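Fe(2+) transporter FeoB (Escherichia coli, PDB 3I8S) imports ferrous iron across the bacterial inner membrane, with GTP binding in its cytosolic N-terminal domain, the part described here, probably coupled to channel opening. Local coordinates at residues Ala139-Pro144 / Ala253-Val258; Val93-Leu98 / Ile130-Asp135; Leu106-Leu109 / Pro114-Val117. All coordinates share one frame; numbering follows the deposited sequence. Where two conformers were deposited one is given.

Contact 1. Residues Ala139-Pro144 / Ala253-Val258; sequences ARLGCP and AAICDV
Arg140 and Ile255 bury the most surface where the end of helix 134-141 meets helix 240-259, with Val258 next; their CA atoms, Arg140 to Ile255, stand 6.9 Å apart. The arginine works in two parts, its methylenes packing on Ile255 and a face of its guanidinium on Val258. Its CG lies anti to the carbonyl carbon (chi1 -76°) and the chain then runs extended from CG to NE, which carries the methylenes past Ile255 in the opposite direction to that side chain. Arg140 CB lies 4.0 Å from Ile255 CG1, and further out Arg140 CD lies 4.1 Å from Ile255 CG2. The side chains of Arg140 and Val258 cross at about a right angle. One face of the guanidinium is covered by Val258 CG1, 3.4 Å above the plane and offset toward the rim, so that the methyl is nearest Arg140 NH2, at 3.5 Å. Arg140 NH1 donates to the carbonyl of Ala136, one turn back in its own helix, which helps fix the rotation of the flat group. With an alanine in place of Arg140, Val258 would probably lose the cover given by this guanidinium, the flank of Ile255 would be opened, and the Ala136 carbonyl would lose this donor. On the buried side, Leu141 CD2 meets Ile255 CD1 at 4.1 Å, the two side chains crossing steeply, while Leu141 also rests on Leu106 and Leu109 of helix 98-111. Such helix-to-helix contact, apolar inside and flanked by an arginine, here joins the G domain to the last long helix of the FeoB cytosolic helical domain.

Contact 2. Residues Val93-Leu98 / Ile130-Asp135; sequences VDASNL and IRIEID
The peptide oxygen of Ala95 faces the CD1 methyl of Ile130 at 3.7 Å, while the flat groups of Asp94 and Asn97 are engaged with each other and with Ser96. Ser96 OG donates to Asp94 OD1 on its syn side at 2.6 Å, and the Ser96 backbone N reaches the same oxygen at 2.9 Å from well above the carboxylate plane, which closes an Asx turn. The other oxygen, Asp94 OD2, receives Asn97 ND2 at 2.8 Å; this bond is almost straight (175°) and lies in the amide plane of Asn97, yet it meets the carboxylate from 46° out of its plane. Three donors therefore grip one carboxylate and hold the turn after strand 88-94 in shape. In the other segment, Glu133 CA lies at the edge of the Arg131 guanidinium, in its plane.

The turn and the start of helix 98-111 present Ala95 and Leu98 to strand 130-132, the closest CA pair being Ala95 and Ile132 at 7.4 Å. Ala95 CB sits 4.3 Å from Ile132 CG1. Leu98 and Ile132 reach toward each other tip to tip, with Leu98 CD2 and Ile132 CD1 3.8 Å apart; placing CG of Leu98 anti to its backbone N (chi1 -173°) sends the branch that way. Val259 of helix 240-259 touches both of these side chains, and Leu119 of strand 115-120 lies against Ala95 and Ile132. Ala95 also packs on Leu122, one of the residues of the GTP site.

The chemistry is thus divided: hydrogen bonds shape residues 93-98 from within, whereas this interface with 130-135 rests on apolar contacts plus one carbonyl oxygen against a methyl, which depend on fit more than on direction. Directional backbone bonds from Arg131 and Glu133 go instead to Asn261 and Val259.

Contact 3. Residues Leu106-Leu109 / Pro114-Val117; sequences LQLL and PCIV
Leu109 and Cys115 bring the two backbones closest, with their CA atoms 7.3 Å apart, where helix 98-111 lies against the beginning of strand 115-120. Residues 106-109 keep regular helical torsions, whereas Cys115 has beta-strand torsions (phi -129°, psi 149°). A helix thus packs against a strand, and at this separation the contact is made by side chains. Cys115 supplies more than half of the 108 Å² buried. Its CB bond points toward the helix, and its backbone N is bonded to Asn169 OD1, which helps to fix the first residue of the strand.

On the helix, two successive leucines receive the cysteine. Leu108 meets it low on its side chain: Leu108 CB lies 3.8 Å from Cys115 SG, with Leu108 CD1 looser at 4.2 Å from the same sulfur. These sulfur contacts belong to one of two conformers modelled for Cys115, so their detail is less certain than that of the backbone. Leu109 arrives by its CD2 methyl, 4.3 Å from Cys115 CB, because CG is turned anti to the carbonyl carbon (chi1 -68°) and the end of the side chain comes nearer the strand than its base. Around them, Leu108 also touches Leu89 and Asn91 of strand 88-94, and Leu109 touches Asn169. The Leu108 side chain lies near the nucleotide site without touching it.

Strand 88-94, helix 98-111 and strand 115-120 make a beta-alpha-beta crossover, and this seam between its helix and its second, parallel strand is characteristic of the P-loop GTPase fold on which the FeoB G domain is built.

All three contacts gather round the G domain. Contact 2 closes the longer loop, with contact 3 nested inside it, and contact 1 opens only after both have closed. Their centres are about 10 Å (contacts 1 and 2), about 12 Å (1 and 3) and about 15 Å (2 and 3) apart. Contacts 2 and 3 reach neighbouring parallel strands, 88-94 and 115-120, of the same sheet; contacts 1 and 2 both use helix 134-141. Pro144 O probably accepts a hydrogen bond from Val117 N, tying contact 1 to contact 3. Together they connect the nucleotide-binding sheet, through its flanking helices, to helix 240-259 of the helical domain.

Contact 1. Residues Ala139-Pro144 / Ala253-Val258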
ATOM      1  N   ALA A 139     -11.814  -3.712  -9.668  1.00 22.86           N
ATOM      2  CA  ALA A 139     -11.339  -4.298 -10.928  1.00 23.80           C
ATOM      3  C   ALA A 139      -9.954  -3.811 -11.383  1.00 24.06           C
ATOM      4  O   ALA A 139      -9.189  -4.606 -11.947  1.00 25.64           O
ATOM      5  CB  ALA A 139     -12.356  -4.043 -12.055  1.00 23.55           C
ATOM      6  N   ARG A 140      -9.675  -2.513 -11.223  1.00 24.03           N
ATOM      7  CA  ARG A 140      -8.415  -1.900 -11.671  1.00 23.37           C
ATOM      8  C   ARG A 140      -7.253  -2.134 -10.679  1.00 23.32           C
ATOM      9  O   ARG A 140      -6.077  -2.195 -11.089  1.00 23.38           O
ATOM     10  CB  ARG A 140      -8.611  -0.408 -11.941  1.00 23.36           C
ATOM     11  CG  ARG A 140      -9.347  -0.160 -13.288  1.00 22.62           C
ATOM     12  CD  ARG A 140     -10.009   1.247 -13.396  1.00 23.43           C
ATOM     13  NE  ARG A 140     -10.633   1.332 -14.694  1.00 23.46           N
ATOM     14  CZ  ARG A 140     -11.761   0.704 -15.049  1.00 22.50           C
ATOM     15  NH1 ARG A 140     -12.454  -0.046 -14.194  1.00 22.74           N
ATOM     16  NH2 ARG A 140     -12.204   0.831 -16.281  1.00 21.92           N
ATOM     17  N   LEU A 141      -7.601  -2.256  -9.411  1.00 23.26           N
ATOM     18  CA  LEU A 141      -6.652  -2.538  -8.337  1.00 23.37           C
ATOM     19  C   LEU A 141      -6.317  -4.006  -8.202  1.00 22.97           C
ATOM     20  O   LEU A 141      -5.202  -4.338  -7.812  1.00 24.14           O
ATOM     21  CB  LEU A 141      -7.199  -2.034  -7.009  1.00 22.66           C
ATOM     22  CG  LEU A 141      -7.424  -0.525  -6.951  1.00 21.39           C
ATOM     23  CD1 LEU A 141      -7.876  -0.174  -5.496  1.00 21.94           C
ATOM     24  CD2 LEU A 141      -6.187   0.263  -7.393  1.00 21.69           C
ATOM     25  N   GLY A 142      -7.274  -4.880  -8.516  1.00 23.00           N
ATOM     26  CA  GLY A 142      -7.140  -6.290  -8.297  1.00 23.75           C
ATOM     27  C   GLY A 142      -7.299  -6.725  -6.859  1.00 25.26           C
ATOM     28  O   GLY A 142      -6.802  -7.778  -6.461  1.00 25.42           O
ATOM     29  N   CYS A 143      -7.958  -5.901  -6.055  1.00 24.82           N
ATOM     30  CA  CYS A 143      -8.242  -6.241  -4.685  1.00 25.29           C
ATOM     31  C   CYS A 143      -9.624  -5.717  -4.292  1.00 25.14           C
ATOM     32  O   CYS A 143     -10.170  -4.810  -4.957  1.00 23.75           O
ATOM     33  CB  CYS A 143      -7.146  -5.712  -3.746  1.00 26.04           C
ATOM     34  SG  CYS A 143      -7.147  -3.923  -3.524  1.00 29.66           S
ATOM     35  N   PRO A 144     -10.232  -6.324  -3.234  1.00 25.58           N
ATOM     36  CA  PRO A 144     -11.514  -5.872  -2.731  1.00 25.31           C
ATOM     37  C   PRO A 144     -11.513  -4.400  -2.320  1.00 23.95           C
ATOM     38  O   PRO A 144     -10.525  -3.874  -1.774  1.00 25.03           O
ATOM     39  CB  PRO A 144     -11.728  -6.743  -1.491  1.00 25.65           C
ATOM     40  CG  PRO A 144     -10.816  -7.920  -1.649  1.00 26.49           C
ATOM     41  CD  PRO A 144      -9.702  -7.469  -2.465  1.00 26.39           C
ATOM     42  N   ALA A 253      -4.194   8.438 -12.508  1.00 21.03           N
ATOM     43  CA  ALA A 253      -5.030   9.352 -13.236  1.00 20.24           C
ATOM     44  C   ALA A 253      -6.062   8.615 -14.126  1.00 19.62           C
ATOM     45  O   ALA A 253      -7.236   9.008 -14.199  1.00 19.72           O
ATOM     46  CB  ALA A 253      -4.117  10.350 -14.064  1.00 19.40           C
ATOM     47  N   ALA A 254      -5.611   7.548 -14.789  1.00 18.51           N
ATOM     48  CA  ALA A 254      -6.470   6.759 -15.683  1.00 19.88           C
ATOM     49  C   ALA A 254      -7.579   6.048 -14.899  1.00 18.82           C
ATOM     50  O   ALA A 254      -8.725   6.014 -15.330  1.00 18.51           O
ATOM     51  CB  ALA A 254      -5.583   5.745 -16.469  1.00 18.59           C
ATOM     52  N   ILE A 255      -7.226   5.487 -13.740  1.00 19.85           N
ATOM     53  CA  ILE A 255      -8.185   4.876 -12.794  1.00 19.90           C
ATOM     54  C   ILE A 255      -9.214   5.897 -12.320  1.00 19.59           C
ATOM     55  O   ILE A 255     -10.424   5.696 -12.417  1.00 19.52           O
ATOM     56  CB  ILE A 255      -7.432   4.216 -11.544  1.00 19.47           C
ATOM     57  CG1 ILE A 255      -6.569   3.060 -11.998  1.00 20.80           C
ATOM     58  CG2 ILE A 255      -8.432   3.719 -10.470  1.00 21.51           C
ATOM     59  CD1 ILE A 255      -5.688   2.422 -10.850  1.00 20.77           C
ATOM     60  N   CYS A 256      -8.729   7.032 -11.881  1.00 19.92           N
ATOM     61  CA  CYS A 256      -9.607   8.015 -11.337  1.00 21.26           C
ATOM     62  C   CYS A 256     -10.559   8.615 -12.354  1.00 20.80           C
ATOM     63  O   CYS A 256     -11.683   8.967 -11.995  1.00 20.07           O
ATOM     64  CB  CYS A 256      -8.830   9.092 -10.625  1.00 21.15           C
ATOM     65  SG  CYS A 256      -8.141   8.464  -9.127  1.00 26.04           S
ATOM     66  N   ASP A 257     -10.132   8.697 -13.604  1.00 20.34           N
ATOM     67  CA  ASP A 257     -10.993   9.171 -14.681  1.00 21.12           C
ATOM     68  C   ASP A 257     -12.245   8.309 -14.841  1.00 20.58           C
ATOM     69  O   ASP A 257     -13.278   8.822 -15.184  1.00 19.48           O
ATOM     70  CB  ASP A 257     -10.275   9.176 -16.031  1.00 21.68           C
ATOM     71  CG  ASP A 257      -9.344  10.366 -16.209  1.00 25.35           C
ATOM     72  OD1 ASP A 257      -9.354  11.266 -15.337  1.00 24.44           O
ATOM     73  OD2 ASP A 257      -8.599  10.382 -17.233  1.00 28.94           O
ATOM     74  N   VAL A 258     -12.118   7.006 -14.611  1.00 20.35           N
ATOM     75  CA  VAL A 258     -13.224   6.069 -14.711  1.00 21.47           C
ATOM     76  C   VAL A 258     -14.048   6.002 -13.436  1.00 21.34           C
ATOM     77  O   VAL A 258     -15.280   6.019 -13.460  1.00 20.66           O
ATOM     78  CB  VAL A 258     -12.689   4.650 -15.028  1.00 21.03           C
ATOM     79  CG1 VAL A 258     -13.811   3.629 -14.994  1.00 22.57           C
ATOM     80  CG2 VAL A 258     -11.987   4.634 -16.423  1.00 21.28           C
TER

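Contact 2. Residues Val93-Leu98 / Ile130-Asp135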
ATOM      1  N   VAL A  93      -8.498   4.199   2.690  1.00 22.36           N
ATOM      2  CA  VAL A  93      -8.398   5.157   1.601  1.00 22.83           C
ATOM      3  C   VAL A  93      -9.491   6.183   1.718  1.00 22.96           C
ATOM      4  O   VAL A  93     -10.654   5.854   1.800  1.00 23.70           O
ATOM      5  CB  VAL A  93      -8.466   4.446   0.205  1.00 21.94           C
ATOM      6  CG1 VAL A  93      -8.674   5.485  -0.969  1.00 21.39           C
ATOM      7  CG2 VAL A  93      -7.221   3.555   0.031  1.00 22.29           C
ATOM      8  N   ASP A  94      -9.095   7.442   1.805  1.00 22.84           N
ATOM      9  CA  ASP A  94      -9.995   8.606   1.843  1.00 22.27           C
ATOM     10  C   ASP A  94     -10.670   8.862   0.468  1.00 21.96           C
ATOM     11  O   ASP A  94     -10.033   9.390  -0.423  1.00 22.67           O
ATOM     12  CB  ASP A  94      -9.186   9.830   2.314  1.00 23.04           C
ATOM     13  CG  ASP A  94      -9.982  11.138   2.342  1.00 22.70           C
ATOM     14  OD1 ASP A  94     -11.214  11.140   2.078  1.00 24.64           O
ATOM     15  OD2 ASP A  94      -9.390  12.234   2.660  1.00 22.60           O
ATOM     16  N   ALA A  95     -11.961   8.513   0.324  1.00 22.16           N
ATOM     17  CA  ALA A  95     -12.718   8.774  -0.921  1.00 22.50           C
ATOM     18  C   ALA A  95     -12.705  10.242  -1.410  1.00 21.83           C
ATOM     19  O   ALA A  95     -12.861  10.509  -2.608  1.00 23.16           O
ATOM     20  CB  ALA A  95     -14.170   8.256  -0.791  1.00 23.11           C
ATOM     21  N   SER A  96     -12.520  11.200  -0.497  1.00 21.53           N
ATOM     22  CA  SER A  96     -12.583  12.605  -0.840  1.00 22.08           C
ATOM     23  C   SER A  96     -11.260  13.125  -1.401  1.00 21.49           C
ATOM     24  O   SER A  96     -11.196  14.266  -1.853  1.00 21.43           O
ATOM     25  CB  SER A  96     -13.016  13.457   0.354  1.00 22.46           C
ATOM     26  OG  SER A  96     -12.054  13.529   1.364  1.00 22.64           O
ATOM     27  N   ASN A  97     -10.242  12.271  -1.355  1.00 21.48           N
ATOM     28  CA  ASN A  97      -8.888  12.544  -1.829  1.00 22.19           C
ATOM     29  C   ASN A  97      -8.302  11.291  -2.478  1.00 21.87           C
ATOM     30  O   ASN A  97      -7.136  10.926  -2.274  1.00 21.26           O
ATOM     31  CB  ASN A  97      -8.002  13.064  -0.687  1.00 22.81           C
ATOM     32  CG  ASN A  97      -8.432  14.454  -0.207  1.00 25.86           C
ATOM     33  OD1 ASN A  97      -8.238  15.480  -0.917  1.00 30.64           O
ATOM     34  ND2 ASN A  97      -9.013  14.518   1.008  1.00 27.11           N
ATOM     35  N   LEU A  98      -9.127  10.670  -3.316  1.00 22.08           N
ATOM     36  CA  LEU A  98      -8.793   9.389  -3.904  1.00 22.15           C
ATOM     37  C   LEU A  98      -7.467   9.355  -4.659  1.00 21.87           C
ATOM     38  O   LEU A  98      -6.659   8.455  -4.430  1.00 21.96           O
ATOM     39  CB  LEU A  98      -9.933   8.967  -4.839  1.00 22.10           C
ATOM     40  CG  LEU A  98      -9.798   7.561  -5.414  1.00 22.30           C
ATOM     41  CD1 LEU A  98      -9.728   6.474  -4.338  1.00 23.32           C
ATOM     42  CD2 LEU A  98     -10.943   7.317  -6.424  1.00 23.34           C
ATOM     43  N   ILE A 130     -18.855  14.022  -5.449  1.00 32.80           N
ATOM     44  CA  ILE A 130     -18.119  12.918  -6.057  1.00 32.92           C
ATOM     45  C   ILE A 130     -18.724  11.568  -5.632  1.00 32.58           C
ATOM     46  O   ILE A 130     -18.930  11.319  -4.433  1.00 31.14           O
ATOM     47  CB  ILE A 130     -16.571  13.003  -5.809  1.00 32.63           C
ATOM     48  CG1 ILE A 130     -15.923  11.632  -5.929  1.00 33.03           C
ATOM     49  CG2 ILE A 130     -16.220  13.620  -4.477  1.00 33.97           C
ATOM     50  CD1 ILE A 130     -14.474  11.674  -5.678  1.00 33.92           C
ATOM     51  N   ARG A 131     -19.038  10.741  -6.637  1.00 32.65           N
ATOM     52  CA  ARG A 131     -19.411   9.339  -6.441  1.00 33.02           C
ATOM     53  C   ARG A 131     -18.266   8.468  -6.962  1.00 31.90           C
ATOM     54  O   ARG A 131     -17.684   8.760  -8.012  1.00 31.24           O
ATOM     55  CB  ARG A 131     -20.703   8.974  -7.189  1.00 33.83           C
ATOM     56  CG  ARG A 131     -21.215   7.526  -6.876  1.00 34.32           C
ATOM     57  CD  ARG A 131     -22.354   7.032  -7.823  1.00 38.02           C
ATOM     58  NE  ARG A 131     -23.033   5.810  -7.323  1.00 40.96           N
ATOM     59  CZ  ARG A 131     -22.511   4.571  -7.331  1.00 43.85           C
ATOM     60  NH1 ARG A 131     -21.294   4.341  -7.826  1.00 44.40           N
ATOM     61  NH2 ARG A 131     -23.218   3.546  -6.843  1.00 44.44           N
ATOM     62  N   ILE A 132     -17.928   7.445  -6.189  1.00 31.02           N
ATOM     63  CA  ILE A 132     -16.908   6.458  -6.549  1.00 30.89           C
ATOM     64  C   ILE A 132     -17.591   5.164  -7.035  1.00 30.46           C
ATOM     65  O   ILE A 132     -18.450   4.584  -6.325  1.00 29.66           O
ATOM     66  CB  ILE A 132     -15.989   6.104  -5.370  1.00 30.57           C
ATOM     67  CG1 ILE A 132     -15.288   7.361  -4.803  1.00 32.34           C
ATOM     68  CG2 ILE A 132     -14.911   5.107  -5.797  1.00 30.32           C
ATOM     69  CD1 ILE A 132     -14.571   8.177  -5.801  1.00 31.73           C
ATOM     70  N   GLU A 133     -17.204   4.720  -8.234  1.00 28.52           N
ATOM     71  CA  GLU A 133     -17.638   3.437  -8.755  1.00 29.34           C
ATOM     72  C   GLU A 133     -16.795   2.344  -8.120  1.00 27.99           C
ATOM     73  O   GLU A 133     -15.642   2.098  -8.519  1.00 26.36           O
ATOM     74  CB  GLU A 133     -17.435   3.370 -10.240  1.00 29.18           C
ATOM     75  CG  GLU A 133     -18.457   4.066 -11.042  1.00 32.96           C
ATOM     76  CD  GLU A 133     -18.475   3.505 -12.443  1.00 33.21           C
ATOM     77  OE1 GLU A 133     -17.358   3.176 -12.929  1.00 38.58           O
ATOM     78  OE2 GLU A 133     -19.572   3.358 -13.036  1.00 41.85           O
ATOM     79  N   ILE A 134     -17.362   1.697  -7.120  1.00 27.38           N
ATOM     80  CA  ILE A 134     -16.550   0.848  -6.246  1.00 27.45           C
ATOM     81  C   ILE A 134     -16.016  -0.390  -6.985  1.00 26.67           C
ATOM     82  O   ILE A 134     -14.812  -0.746  -6.895  1.00 25.63           O
ATOM     83  CB  ILE A 134     -17.360   0.466  -4.990  1.00 28.03           C
ATOM     84  CG1 ILE A 134     -17.467   1.682  -4.059  1.00 30.02           C
ATOM     85  CG2 ILE A 134     -16.720  -0.669  -4.233  1.00 28.11           C
ATOM     86  CD1 ILE A 134     -18.722   1.641  -3.282  1.00 30.36           C
ATOM     87  N   ASP A 135     -16.890  -1.051  -7.726  1.00 26.12           N
ATOM     88  CA  ASP A 135     -16.440  -2.244  -8.463  1.00 26.71           C
ATOM     89  C   ASP A 135     -15.477  -1.953  -9.590  1.00 26.28           C
ATOM     90  O   ASP A 135     -14.559  -2.740  -9.835  1.00 26.74           O
ATOM     91  CB  ASP A 135     -17.620  -3.062  -8.963  1.00 28.23           C
ATOM     92  CG  ASP A 135     -17.703  -4.364  -8.259  1.00 31.28           C
ATOM     93  OD1 ASP A 135     -17.223  -4.369  -7.099  1.00 40.99           O
ATOM     94  OD2 ASP A 135     -18.162  -5.360  -8.871  1.00 40.09           O
TER

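Contact 3. Residues Leu106-Leu109 / Pro114-Val117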
ATOM      1  N   LEU A 106      -1.128   1.831  -4.675  1.00 21.41           N
ATOM      2  CA  LEU A 106      -0.396   1.242  -5.799  1.00 23.08           C
ATOM      3  C   LEU A 106       0.921   0.659  -5.344  1.00 22.83           C
ATOM      4  O   LEU A 106       1.324  -0.363  -5.835  1.00 22.92           O
ATOM      5  CB  LEU A 106      -0.213   2.183  -6.961  1.00 23.72           C
ATOM      6  CG  LEU A 106      -1.279   1.991  -8.065  1.00 28.46           C
ATOM      7  CD1 LEU A 106      -2.675   2.060  -7.534  1.00 29.53           C
ATOM      8  CD2 LEU A 106      -1.047   3.007  -9.237  1.00 26.14           C
ATOM      9  N   GLN A 107       1.612   1.316  -4.405  1.00 23.35           N
ATOM     10  CA  GLN A 107       2.864   0.765  -3.886  0.50 22.82           C
ATOM     11  C   GLN A 107       2.632  -0.577  -3.210  1.00 22.30           C
ATOM     12  O   GLN A 107       3.406  -1.508  -3.418  1.00 23.17           O
ATOM     13  CB  GLN A 107       3.557   1.736  -2.918  0.50 23.00           C
ATOM     14  CG  GLN A 107       3.955   3.064  -3.555  0.50 22.10           C
ATOM     15  CD  GLN A 107       5.433   3.444  -3.326  0.50 23.76           C
ATOM     16  OE1 GLN A 107       5.799   4.020  -2.287  0.50 21.52           O
ATOM     17  NE2 GLN A 107       6.280   3.113  -4.298  0.50 21.07           N
ATOM     18  N   LEU A 108       1.587  -0.677  -2.396  1.00 22.23           N
ATOM     19  CA  LEU A 108       1.240  -1.920  -1.692  1.00 22.83           C
ATOM     20  C   LEU A 108       0.935  -3.022  -2.685  1.00 22.81           C
ATOM     21  O   LEU A 108       1.423  -4.129  -2.539  1.00 21.66           O
ATOM     22  CB  LEU A 108       0.032  -1.765  -0.778  1.00 23.46           C
ATOM     23  CG  LEU A 108       0.161  -0.693   0.273  1.00 26.27           C
ATOM     24  CD1 LEU A 108      -1.159  -0.597   0.939  1.00 25.17           C
ATOM     25  CD2 LEU A 108       1.292  -1.075   1.210  1.00 25.65           C
ATOM     26  N   LEU A 109       0.173  -2.689  -3.719  1.00 23.31           N
ATOM     27  CA  LEU A 109      -0.233  -3.678  -4.730  1.00 23.62           C
ATOM     28  C   LEU A 109       0.973  -4.163  -5.554  1.00 24.26           C
ATOM     29  O   LEU A 109       1.070  -5.342  -5.906  1.00 24.91           O
ATOM     30  CB  LEU A 109      -1.315  -3.032  -5.628  1.00 24.32           C
ATOM     31  CG  LEU A 109      -2.644  -2.754  -4.914  1.00 22.09           C
ATOM     32  CD1 LEU A 109      -3.600  -1.950  -5.825  1.00 21.54           C
ATOM     33  CD2 LEU A 109      -3.263  -4.043  -4.448  1.00 23.52           C
ATOM     34  N   PRO A 114      -1.235  -9.251   0.049  1.00 28.17           N
ATOM     35  CA  PRO A 114      -2.701  -9.285   0.000  1.00 27.84           C
ATOM     36  C   PRO A 114      -3.277  -8.054   0.708  1.00 27.17           C
ATOM     37  O   PRO A 114      -2.852  -7.733   1.803  1.00 25.38           O
ATOM     38  CB  PRO A 114      -3.046 -10.544   0.762  1.00 27.86           C
ATOM     39  CG  PRO A 114      -1.896 -11.415   0.489  1.00 28.87           C
ATOM     40  CD  PRO A 114      -0.726 -10.529   0.582  1.00 29.54           C
ATOM     41  N   CYS A 115      -4.185  -7.353   0.018  0.50 26.39           N
ATOM     42  CA  CYS A 115      -4.778  -6.095   0.491  0.50 26.89           C
ATOM     43  C   CYS A 115      -6.291  -6.152   0.415  0.50 26.57           C
ATOM     44  O   CYS A 115      -6.871  -6.865  -0.431  0.50 26.30           O
ATOM     45  CB  CYS A 115      -4.312  -4.913  -0.379  0.50 27.12           C
ATOM     46  SG  CYS A 115      -2.612  -4.381  -0.152  0.50 27.76           S
ATOM     47  N   ILE A 116      -6.922  -5.441   1.341  1.00 25.89           N
ATOM     48  CA  ILE A 116      -8.299  -5.062   1.245  1.00 25.89           C
ATOM     49  C   ILE A 116      -8.309  -3.543   1.345  1.00 25.14           C
ATOM     50  O   ILE A 116      -7.736  -2.988   2.295  1.00 24.41           O
ATOM     51  CB  ILE A 116      -9.122  -5.636   2.415  1.00 25.52           C
ATOM     52  CG1 ILE A 116      -9.178  -7.181   2.319  1.00 27.50           C
ATOM     53  CG2 ILE A 116     -10.544  -5.031   2.371  1.00 25.79           C
ATOM     54  CD1 ILE A 116      -9.560  -7.816   3.610  1.00 26.22           C
ATOM     55  N   VAL A 117      -8.924  -2.854   0.380  1.00 24.44           N
ATOM     56  CA  VAL A 117      -9.120  -1.393   0.536  1.00 24.34           C
ATOM     57  C   VAL A 117     -10.373  -1.120   1.325  1.00 23.22           C
ATOM     58  O   VAL A 117     -11.489  -1.600   0.967  1.00 23.14           O
ATOM     59  CB  VAL A 117      -9.154  -0.636  -0.817  1.00 24.86           C
ATOM     60  CG1 VAL A 117      -9.656   0.778  -0.678  1.00 24.62           C
ATOM     61  CG2 VAL A 117      -7.807  -0.732  -1.491  1.00 28.65           C
TER